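UPF0033 domain-containing protein (Desulfitobacterium hafniense, PDB 3HZ7) is of unknown function, but its N-terminal domain, the part in this crystal, belongs to the TusA family and so probably takes part in sulfur transfer. Local coordinates at residues 14-17 with 18-22; 40-43 with 44-48; 59-62 with 63-67. All blocks are in the same frame, centred on the assembly; numbering follows the deposited sequence.

Interaction 1 of 3, residues 14-17 with 18-22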
ATOM      1  N   PRO A  14       1.339   4.962  -7.115  1.00 20.90           N
ATOM      2  CA  PRO A  14       1.249   4.452  -5.732  1.00 20.86           C
ATOM      3  C   PRO A  14       1.553   2.986  -5.647  1.00 19.34           C
ATOM      4  O   PRO A  14       2.316   2.590  -4.760  1.00 20.38           O
ATOM      5  CB  PRO A  14      -0.194   4.781  -5.291  1.00 22.63           C
ATOM      6  CG  PRO A  14      -0.575   6.025  -6.181  1.00 18.40           C
ATOM      7  CD  PRO A  14       0.037   5.559  -7.544  1.00 20.57           C
ATOM      8  N   VAL A  15       1.003   2.199  -6.579  1.00 12.14           N
ATOM      9  CA  VAL A  15       1.195   0.767  -6.585  1.00 17.60           C
ATOM     10  C   VAL A  15       2.644   0.362  -6.829  1.00 18.28           C
ATOM     11  O   VAL A  15       3.109  -0.613  -6.267  1.00 18.64           O
ATOM     12  CB  VAL A  15       0.323   0.026  -7.649  1.00 19.52           C
ATOM     13  CG1 VAL A  15       0.829  -1.439  -7.810  1.00 29.92           C
ATOM     14  CG2 VAL A  15      -1.110  -0.038  -7.207  1.00 32.73           C
ATOM     15  N   ILE A  16       3.326   1.089  -7.714  1.00 18.26           N
ATOM     16  CA  ILE A  16       4.718   0.812  -8.022  1.00 16.33           C
ATOM     17  C   ILE A  16       5.604   1.129  -6.782  1.00 12.46           C
ATOM     18  O   ILE A  16       6.469   0.330  -6.379  1.00 16.06           O
ATOM     19  CB  ILE A  16       5.125   1.668  -9.256  1.00 16.17           C
ATOM     20  CG1 ILE A  16       4.441   1.046 -10.489  1.00 19.26           C
ATOM     21  CG2 ILE A  16       6.683   1.729  -9.399  1.00 18.62           C
ATOM     22  CD1 ILE A  16       4.602   1.779 -11.819  1.00 23.08           C
ATOM     23  N   ARG A  17       5.357   2.273  -6.152  1.00 16.02           N
ATOM     24  CA  ARG A  17       6.125   2.635  -4.985  1.00 16.30           C
ATOM     25  C   ARG A  17       5.900   1.577  -3.891  1.00 20.98           C
ATOM     26  O   ARG A  17       6.829   1.128  -3.220  1.00 16.67           O
ATOM     27  CB  ARG A  17       5.717   4.059  -4.562  1.00 21.51           C
ATOM     28  CG  ARG A  17       6.210   5.180  -5.522  1.00 22.86           C
ATOM     29  CD  ARG A  17       5.894   6.610  -5.071  1.00 21.42           C
ATOM     30  NE  ARG A  17       6.543   6.892  -3.793  1.00 29.18           N
ATOM     31  CZ  ARG A  17       6.239   7.913  -2.984  1.00 37.27           C
ATOM     32  NH1 ARG A  17       5.268   8.782  -3.301  1.00 25.44           N
ATOM     33  NH2 ARG A  17       6.914   8.071  -1.842  1.00 36.15           N
ATOM     34  N   ALA A  18       4.656   1.128  -3.737  1.00 20.26           N
ATOM     35  CA  ALA A  18       4.346   0.121  -2.743  1.00 22.55           C
ATOM     36  C   ALA A  18       5.001  -1.185  -3.061  1.00 19.74           C
ATOM     37  O   ALA A  18       5.549  -1.831  -2.166  1.00 21.65           O
ATOM     38  CB  ALA A  18       2.775  -0.092  -2.602  1.00 19.67           C
ATOM     39  N   LYS A  19       4.959  -1.599  -4.323  1.00 17.43           N
ATOM     40  CA  LYS A  19       5.546  -2.879  -4.655  1.00 24.27           C
ATOM     41  C   LYS A  19       7.080  -2.869  -4.454  1.00 22.45           C
ATOM     42  O   LYS A  19       7.666  -3.850  -3.973  1.00 28.04           O
ATOM     43  CB  LYS A  19       5.179  -3.292  -6.110  1.00 26.49           C
ATOM     44  CG  LYS A  19       5.611  -4.725  -6.430  1.00 27.52           C
ATOM     45  CD  LYS A  19       5.014  -5.201  -7.737  1.00 43.94           C
ATOM     46  CE  LYS A  19       5.612  -6.531  -8.172  1.00 51.26           C
ATOM     47  NZ  LYS A  19       4.803  -7.120  -9.286  1.00 55.24           N
ATOM     48  N   LYS A  20       7.716  -1.771  -4.815  1.00 25.52           N
ATOM     49  CA  LYS A  20       9.168  -1.616  -4.648  1.00 27.77           C
ATOM     50  C   LYS A  20       9.476  -1.709  -3.152  1.00 23.75           C
ATOM     51  O   LYS A  20      10.424  -2.363  -2.732  1.00 22.78           O
ATOM     52  CB  LYS A  20       9.633  -0.241  -5.116  1.00 28.16           C
ATOM     53  CG  LYS A  20       9.440   0.045  -6.589  1.00 39.94           C
ATOM     54  CD  LYS A  20      10.144   1.340  -6.994  1.00 34.38           C
ATOM     55  CE  LYS A  20      11.589   1.376  -6.541  1.00 35.00           C
ATOM     56  NZ  LYS A  20      12.411   2.260  -7.418  1.00 36.91           N
ATOM     57  N   ALA A  21       8.691  -1.033  -2.338  1.00 21.59           N
ATOM     58  CA  ALA A  21       8.961  -1.113  -0.899  1.00 21.94           C
ATOM     59  C   ALA A  21       8.783  -2.523  -0.344  1.00 24.40           C
ATOM     60  O   ALA A  21       9.565  -2.952   0.569  1.00 23.93           O
ATOM     61  CB  ALA A  21       8.076  -0.120  -0.110  1.00 19.77           C
ATOM     62  N   LEU A  22       7.771  -3.255  -0.842  1.00 26.75           N
ATOM     63  CA  LEU A  22       7.543  -4.622  -0.354  1.00 26.84           C
ATOM     64  C   LEU A  22       8.632  -5.596  -0.818  1.00 28.18           C
ATOM     65  O   LEU A  22       9.110  -6.408  -0.049  1.00 22.83           O
ATOM     66  CB  LEU A  22       6.165  -5.124  -0.777  1.00 32.00           C
ATOM     67  CG  LEU A  22       5.012  -4.460  -0.019  1.00 32.31           C
ATOM     68  CD1 LEU A  22       3.718  -4.452  -0.858  1.00 26.01           C
ATOM     69  CD2 LEU A  22       4.859  -5.176   1.320  1.00 32.24           C
TER
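The start of the Lys-20 side chain lies back against Ile-16, one helical turn earlier. Lys-20 N donates to Ile-16 O at 2.9 Å, nearly straight at 165°, while its methylene CG lies 3.0 Å from the same Ile-16 O. With CG opposite the carbonyl carbon (chi1 -64°) the Lys-20 chain starts back along the helix, and its CD lies 4.2 Å from Ile-16 CG2, a loose aliphatic contact. Three more i to i+4 bonds run alongside: Ala-18 N to Pro-14 O, Lys-19 N to Val-15 O and Ala-21 N to Arg-17 O. The small Ala-18 CB sits 3.5 Å from Pro-14 O, on the inward side of the helix. Further out, Ala-18 packs on Leu-45 and Met-48 of helix 39-52 and on Val-34 of strand 31-36, and Val-15 meets Asn-44 and Leu-45. Arg-17 NH1 is hydrogen-bonded to Asp-5 O at the end of strand 2-5. Chemically, then, the helix is two-sided: Pro-14, Ala-18, Ala-21 and Leu-22 meet strand 31-36, Val-15 and Ala-18 meet helix 39-52, the ammonium ends of Lys-19 and Lys-20 lead away from the turn, and backbone bonds hold the two halves together.

Interaction 2 of 3, residues 40-43 with 44-48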
ATOM      1  N   ILE A  40      -9.864   3.964  -6.479  1.00 34.56           N
ATOM      2  CA  ILE A  40      -9.280   3.206  -7.552  1.00 32.62           C
ATOM      3  C   ILE A  40      -7.864   2.780  -7.165  1.00 24.82           C
ATOM      4  O   ILE A  40      -7.463   1.644  -7.379  1.00 23.95           O
ATOM      5  CB  ILE A  40      -9.232   4.067  -8.851  1.00 42.11           C
ATOM      6  CG1 ILE A  40     -10.669   4.414  -9.299  1.00 38.13           C
ATOM      7  CG2 ILE A  40      -8.500   3.287  -9.957  1.00 31.48           C
ATOM      8  CD1 ILE A  40     -11.399   3.219  -9.904  1.00 46.56           C
ATOM      9  N   SER A  41      -7.114   3.694  -6.586  1.00 29.85           N
ATOM     10  CA  SER A  41      -5.746   3.366  -6.180  1.00 30.75           C
ATOM     11  C   SER A  41      -5.763   2.292  -5.099  1.00 25.09           C
ATOM     12  O   SER A  41      -4.959   1.325  -5.138  1.00 25.00           O
ATOM     13  CB  SER A  41      -5.027   4.618  -5.659  1.00 33.96           C
ATOM     14  OG  SER A  41      -4.822   5.540  -6.716  1.00 48.93           O
ATOM     15  N   ARG A  42      -6.705   2.443  -4.154  1.00 27.60           N
ATOM     16  CA  ARG A  42      -6.833   1.494  -3.045  1.00 22.37           C
ATOM     17  C   ARG A  42      -7.071   0.103  -3.630  1.00 26.12           C
ATOM     18  O   ARG A  42      -6.407  -0.900  -3.265  1.00 20.22           O
ATOM     19  CB  ARG A  42      -7.982   1.960  -2.127  1.00 26.15           C
ATOM     20  CG  ARG A  42      -8.163   1.114  -0.863  1.00 23.93           C
ATOM     21  CD  ARG A  42      -9.131  -0.069  -1.118  1.00 28.12           C
ATOM     22  NE  ARG A  42     -10.378   0.514  -1.595  1.00 31.82           N
ATOM     23  CZ  ARG A  42     -11.423  -0.154  -2.070  1.00 35.99           C
ATOM     24  NH1 ARG A  42     -12.485   0.530  -2.481  1.00 35.39           N
ATOM     25  NH2 ARG A  42     -11.417  -1.476  -2.120  1.00 32.73           N
ATOM     26  N   GLN A  43      -7.995   0.033  -4.589  1.00 27.33           N
ATOM     27  CA  GLN A  43      -8.281  -1.238  -5.237  1.00 30.44           C
ATOM     28  C   GLN A  43      -7.057  -1.812  -5.908  1.00 23.97           C
ATOM     29  O   GLN A  43      -6.778  -3.021  -5.839  1.00 29.36           O
ATOM     30  CB  GLN A  43      -9.362  -1.056  -6.321  1.00 39.66           C
ATOM     31  CG  GLN A  43     -10.669  -0.473  -5.830  1.00 48.09           C
ATOM     32  CD  GLN A  43     -11.589  -0.137  -6.984  1.00 45.21           C
ATOM     33  OE1 GLN A  43     -11.743  -0.926  -7.898  1.00 44.37           O
ATOM     34  NE2 GLN A  43     -12.199   1.036  -6.940  1.00 50.96           N
ATOM     35  N   ASN A  44      -6.337  -0.957  -6.613  1.00 27.33           N
ATOM     36  CA  ASN A  44      -5.139  -1.426  -7.297  1.00 30.26           C
ATOM     37  C   ASN A  44      -4.114  -1.944  -6.286  1.00 19.52           C
ATOM     38  O   ASN A  44      -3.499  -2.993  -6.484  1.00 22.12           O
ATOM     39  CB  ASN A  44      -4.555  -0.298  -8.175  1.00 26.30           C
ATOM     40  CG  ASN A  44      -5.414  -0.054  -9.382  1.00 37.79           C
ATOM     41  OD1 ASN A  44      -6.198  -0.933  -9.758  1.00 33.25           O
ATOM     42  ND2 ASN A  44      -5.285   1.122 -10.006  1.00 37.80           N
ATOM     43  N   LEU A  45      -3.963  -1.206  -5.197  1.00 21.94           N
ATOM     44  CA  LEU A  45      -3.043  -1.635  -4.130  1.00 24.54           C
ATOM     45  C   LEU A  45      -3.459  -2.980  -3.539  1.00 24.87           C
ATOM     46  O   LEU A  45      -2.588  -3.817  -3.304  1.00 21.69           O
ATOM     47  CB  LEU A  45      -2.952  -0.546  -3.040  1.00 17.39           C
ATOM     48  CG  LEU A  45      -2.114   0.690  -3.407  1.00 18.02           C
ATOM     49  CD1 LEU A  45      -2.477   1.844  -2.429  1.00 16.73           C
ATOM     50  CD2 LEU A  45      -0.614   0.351  -3.343  1.00 25.34           C
ATOM     51  N   GLN A  46      -4.771  -3.217  -3.308  1.00 29.41           N
ATOM     52  CA  GLN A  46      -5.191  -4.517  -2.752  1.00 24.55           C
ATOM     53  C   GLN A  46      -5.040  -5.685  -3.728  1.00 21.50           C
ATOM     54  O   GLN A  46      -4.653  -6.808  -3.350  1.00 24.58           O
ATOM     55  CB  GLN A  46      -6.635  -4.471  -2.225  1.00 29.03           C
ATOM     56  CG  GLN A  46      -6.775  -3.563  -1.017  1.00 27.88           C
ATOM     57  CD  GLN A  46      -7.977  -3.870  -0.161  1.00 32.67           C
ATOM     58  OE1 GLN A  46      -9.128  -3.787  -0.607  1.00 29.26           O
ATOM     59  NE2 GLN A  46      -7.707  -4.210   1.104  1.00 21.29           N
ATOM     60  N   LYS A  47      -5.317  -5.431  -4.995  1.00 28.12           N
ATOM     61  CA  LYS A  47      -5.163  -6.500  -6.021  1.00 30.82           C
ATOM     62  C   LYS A  47      -3.684  -6.904  -6.117  1.00 28.94           C
ATOM     63  O   LYS A  47      -3.345  -8.098  -6.256  1.00 26.65           O
ATOM     64  CB  LYS A  47      -5.660  -6.009  -7.392  1.00 33.32           C
ATOM     65  CG  LYS A  47      -7.146  -5.481  -7.367  1.00 35.40           C
ATOM     66  CD  LYS A  47      -7.932  -5.986  -8.569  1.00 42.55           C
ATOM     67  CE  LYS A  47      -9.351  -5.429  -8.670  1.00 51.35           C
ATOM     68  NZ  LYS A  47      -9.377  -3.949  -8.929  1.00 52.36           N
HETATM   69  N   MSE A  48      -2.794  -5.912  -6.020  1.00 30.48           N
HETATM   70  CA  MSE A  48      -1.347  -6.191  -6.062  1.00 24.89           C
HETATM   71  C   MSE A  48      -0.966  -6.947  -4.825  1.00 28.66           C
HETATM   72  O   MSE A  48      -0.167  -7.895  -4.885  1.00 26.34           O
HETATM   73  CB  MSE A  48      -0.550  -4.870  -6.164  1.00 31.13           C
HETATM   74  CG  MSE A  48       0.969  -5.044  -6.119  1.00 38.04           C
HETATM   75 SE   MSE A  48       1.775  -5.070  -4.281  1.00 39.79          SE
HETATM   76  CE  MSE A  48       1.490  -3.202  -3.916  1.00 15.10           C
TER
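The side chains of Arg-42 and Gln-46, a turn apart, cross each other, Gln-46 OE1 passing near Arg-42 NH2 and CD. That oxygen comes to the edge of the guanidinium in its plane, 3.6 Å from Arg-42 NH2, with the amide turned 77° against it. Their stronger polar partners lie elsewhere: Arg-42 NH1 makes a salt bridge with Asp-39, its guanidinium a cation-pi contact with Tyr-58, and Gln-46 NE2 bonds to Ser-56 OG. On one guanidinium face Gln-43 CG rests 3.7 Å above the plane. Lys-47 runs alongside Gln-43, pointing the same way, its CG a close 2.9 Å from Gln-43 O; bends at chi2 (-136°) and chi4 (66°) bring its NZ back to a looser 3.9 Å from Gln-43 CB. Ile-40 and Asn-44 also lie side by side, with Ile-40 CG2 3.9 Å from Asn-44 ND2. The backbone bonds form an unbroken i to i+4 series: Asn-44 N to Ile-40 O, Leu-45 N to Ser-41 O at 2.7 Å, Gln-46 N to Arg-42 O, and Lys-47 N to Gln-43 O. Leu-45, buried, packs on Val-34 and Val-36. This is an amphipathic helix of the two-layer alpha/beta sandwich found in TusA-like domains, where two helices pack on one face of a four-stranded sheet.

Interaction 3 of 3, residues 59-62 with 63-67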
ATOM      1  N   LEU A  59      -8.329   1.936   5.356  1.00 26.32           N
ATOM      2  CA  LEU A  59      -9.160   2.761   6.197  1.00 35.78           C
ATOM      3  C   LEU A  59      -9.262   4.142   5.561  1.00 39.32           C
ATOM      4  O   LEU A  59      -8.250   4.739   5.147  1.00 28.94           O
ATOM      5  CB  LEU A  59      -8.555   2.852   7.626  1.00 36.69           C
ATOM      6  CG  LEU A  59      -9.248   3.679   8.744  1.00 48.44           C
ATOM      7  CD1 LEU A  59     -10.461   2.900   9.323  1.00 53.38           C
ATOM      8  CD2 LEU A  59      -8.254   3.957   9.898  1.00 47.12           C
ATOM      9  N   GLU A  60     -10.501   4.634   5.466  1.00 35.65           N
ATOM     10  CA  GLU A  60     -10.788   5.941   4.870  1.00 41.93           C
ATOM     11  C   GLU A  60     -10.757   6.978   5.966  1.00 45.95           C
ATOM     12  O   GLU A  60     -11.674   7.038   6.770  1.00 49.80           O
ATOM     13  CB  GLU A  60     -12.166   5.908   4.167  1.00 47.28           C
ATOM     14  CG  GLU A  60     -12.130   5.184   2.784  1.00 52.20           C
ATOM     15  CD  GLU A  60     -13.488   4.605   2.320  1.00 59.86           C
ATOM     16  OE1 GLU A  60     -14.511   4.797   3.030  1.00 56.87           O
ATOM     17  OE2 GLU A  60     -13.523   3.957   1.240  1.00 51.24           O
ATOM     18  N   LYS A  61      -9.704   7.796   5.980  1.00 44.73           N
ATOM     19  CA  LYS A  61      -9.507   8.812   7.002  1.00 50.70           C
ATOM     20  C   LYS A  61     -10.123  10.167   6.658  1.00 56.87           C
ATOM     21  O   LYS A  61     -10.921  10.299   5.712  1.00 58.18           O
ATOM     22  CB  LYS A  61      -8.008   9.005   7.278  1.00 47.32           C
ATOM     23  CG  LYS A  61      -7.229   7.719   7.575  1.00 51.43           C
ATOM     24  CD  LYS A  61      -5.727   7.939   7.391  1.00 54.94           C
ATOM     25  CE  LYS A  61      -4.967   7.727   8.675  1.00 54.01           C
ATOM     26  NZ  LYS A  61      -5.157   6.319   9.160  1.00 62.26           N
ATOM     27  N   ASP A  62      -9.746  11.174   7.442  1.00 59.85           N
ATOM     28  CA  ASP A  62     -10.254  12.522   7.237  1.00 61.98           C
ATOM     29  C   ASP A  62      -9.602  13.250   6.069  1.00 62.56           C
ATOM     30  O   ASP A  62      -8.407  13.076   5.767  1.00 60.39           O
ATOM     31  CB  ASP A  62     -10.101  13.348   8.515  1.00 63.31           C
ATOM     32  CG  ASP A  62     -11.281  13.165   9.470  1.00 66.51           C
ATOM     33  OD1 ASP A  62     -11.197  13.656  10.622  1.00 60.55           O
ATOM     34  OD2 ASP A  62     -12.290  12.529   9.056  1.00 63.50           O
ATOM     35  N   ASN A  63     -10.431  14.052   5.409  1.00 62.29           N
ATOM     36  CA  ASN A  63     -10.037  14.861   4.265  1.00 57.49           C
ATOM     37  C   ASN A  63      -9.775  14.001   3.045  1.00 46.96           C
ATOM     38  O   ASN A  63      -8.939  14.334   2.226  1.00 49.80           O
ATOM     39  CB  ASN A  63      -8.809  15.714   4.623  1.00 60.99           C
ATOM     40  CG  ASN A  63      -8.484  16.775   3.560  1.00 72.14           C
ATOM     41  OD1 ASN A  63      -9.385  17.367   2.929  1.00 56.91           O
ATOM     42  ND2 ASN A  63      -7.185  17.035   3.373  1.00 76.26           N
ATOM     43  N   GLY A  64     -10.515  12.898   2.935  1.00 46.70           N
ATOM     44  CA  GLY A  64     -10.370  11.990   1.805  1.00 40.94           C
ATOM     45  C   GLY A  64      -9.132  11.083   1.716  1.00 40.18           C
ATOM     46  O   GLY A  64      -8.974  10.370   0.711  1.00 41.30           O
ATOM     47  N   VAL A  65      -8.247  11.103   2.711  1.00 33.99           N
ATOM     48  CA  VAL A  65      -7.065  10.244   2.651  1.00 29.09           C
ATOM     49  C   VAL A  65      -7.415   8.783   2.902  1.00 29.38           C
ATOM     50  O   VAL A  65      -8.086   8.442   3.908  1.00 37.23           O
ATOM     51  CB  VAL A  65      -5.985  10.624   3.698  1.00 30.96           C
ATOM     52  CG1 VAL A  65      -4.835   9.574   3.699  1.00 27.15           C
ATOM     53  CG2 VAL A  65      -5.389  12.016   3.374  1.00 31.32           C
ATOM     54  N   ILE A  66      -7.001   7.927   1.989  1.00 21.57           N
ATOM     55  CA  ILE A  66      -7.185   6.514   2.183  1.00 20.20           C
ATOM     56  C   ILE A  66      -5.824   5.873   2.573  1.00 23.09           C
ATOM     57  O   ILE A  66      -4.783   6.046   1.882  1.00 21.52           O
ATOM     58  CB  ILE A  66      -7.762   5.864   0.944  1.00 23.25           C
ATOM     59  CG1 ILE A  66      -9.116   6.536   0.599  1.00 33.74           C
ATOM     60  CG2 ILE A  66      -7.936   4.406   1.197  1.00 24.27           C
ATOM     61  CD1 ILE A  66      -9.626   6.244  -0.765  1.00 25.01           C
ATOM     62  N   GLU A  67      -5.805   5.161   3.703  1.00 25.20           N
ATOM     63  CA  GLU A  67      -4.573   4.500   4.093  1.00 19.06           C
ATOM     64  C   GLU A  67      -4.726   3.023   3.852  1.00 20.54           C
ATOM     65  O   GLU A  67      -5.654   2.410   4.352  1.00 18.91           O
ATOM     66  CB  GLU A  67      -4.241   4.792   5.555  1.00 33.50           C
ATOM     67  CG  GLU A  67      -2.890   4.246   5.934  1.00 37.37           C
ATOM     68  CD  GLU A  67      -2.291   4.875   7.190  1.00 40.15           C
ATOM     69  OE1 GLU A  67      -2.735   5.952   7.620  1.00 48.51           O
ATOM     70  OE2 GLU A  67      -1.342   4.295   7.738  1.00 46.52           O
TER
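Lys-61 and Glu-67 reach for each other at an angle, and their ends close a salt bridge: Lys-61 NZ stands 2.9 Å from Glu-67 OE1, with a weak hydrogen bond inside it. The lysine gets there by bending at chi3 (118°) and chi4 (61°), which carries its end across the glutamate and puts CD 3.9 Å from Glu-67 CB. The same CD lies 4.1 Å from Val-65 CG1, so the aliphatic part of Lys-61 bridges two residues of the opposing arm. With an alanine in place of Glu-67, the Lys-61 ammonium is likely to lose this charged mate and swing more freely. On the other face of the sheet Glu-60 and Ile-66, a non-hydrogen-bonded pair, lie side by side and point the same way, Glu-60 CG meeting Ile-66 CG1 at 4.0 Å. The backbone fixes this pairing: Leu-59 and Glu-67 exchange two hydrogen bonds, and Lys-61 N donates to Val-65 O at 2.7 Å. Between the arms, Asn-63 and Gly-64 both adopt positive phi, turning the chain back on itself. The resulting hairpin joins the edge strand 55-60 to strand 66-71. Strand 31-36 flanks the latter, with Glu-67 touching Thr-33 and Leu-35, while Ile-66 packs against Asp-39 and Arg-42 of helix 39-52.

In the fold
The three contacts follow one another along the chain inside a single TusA-family domain: interaction 1 on helix 13-23, interaction 2 on helix 39-52, interaction 3 in the hairpin of strands 55-60 and 66-71. That hairpin forms one edge of the four-stranded sheet (order 2-5, 31-36, 66-71, 55-60), and both helices lie on one face of it. Interactions 1 and 2, with centres 11 Å apart, meet directly at the helix-helix interface; interactions 2 and 3, 15 Å apart by centres, touch through Arg-42 and Ile-66. Interactions 1 and 3 lie on opposite sides of the chain's centre, about 9 Å apart at their nearest atoms. Helix 39-52 thus connects the first helix with the hairpin in one compact domain.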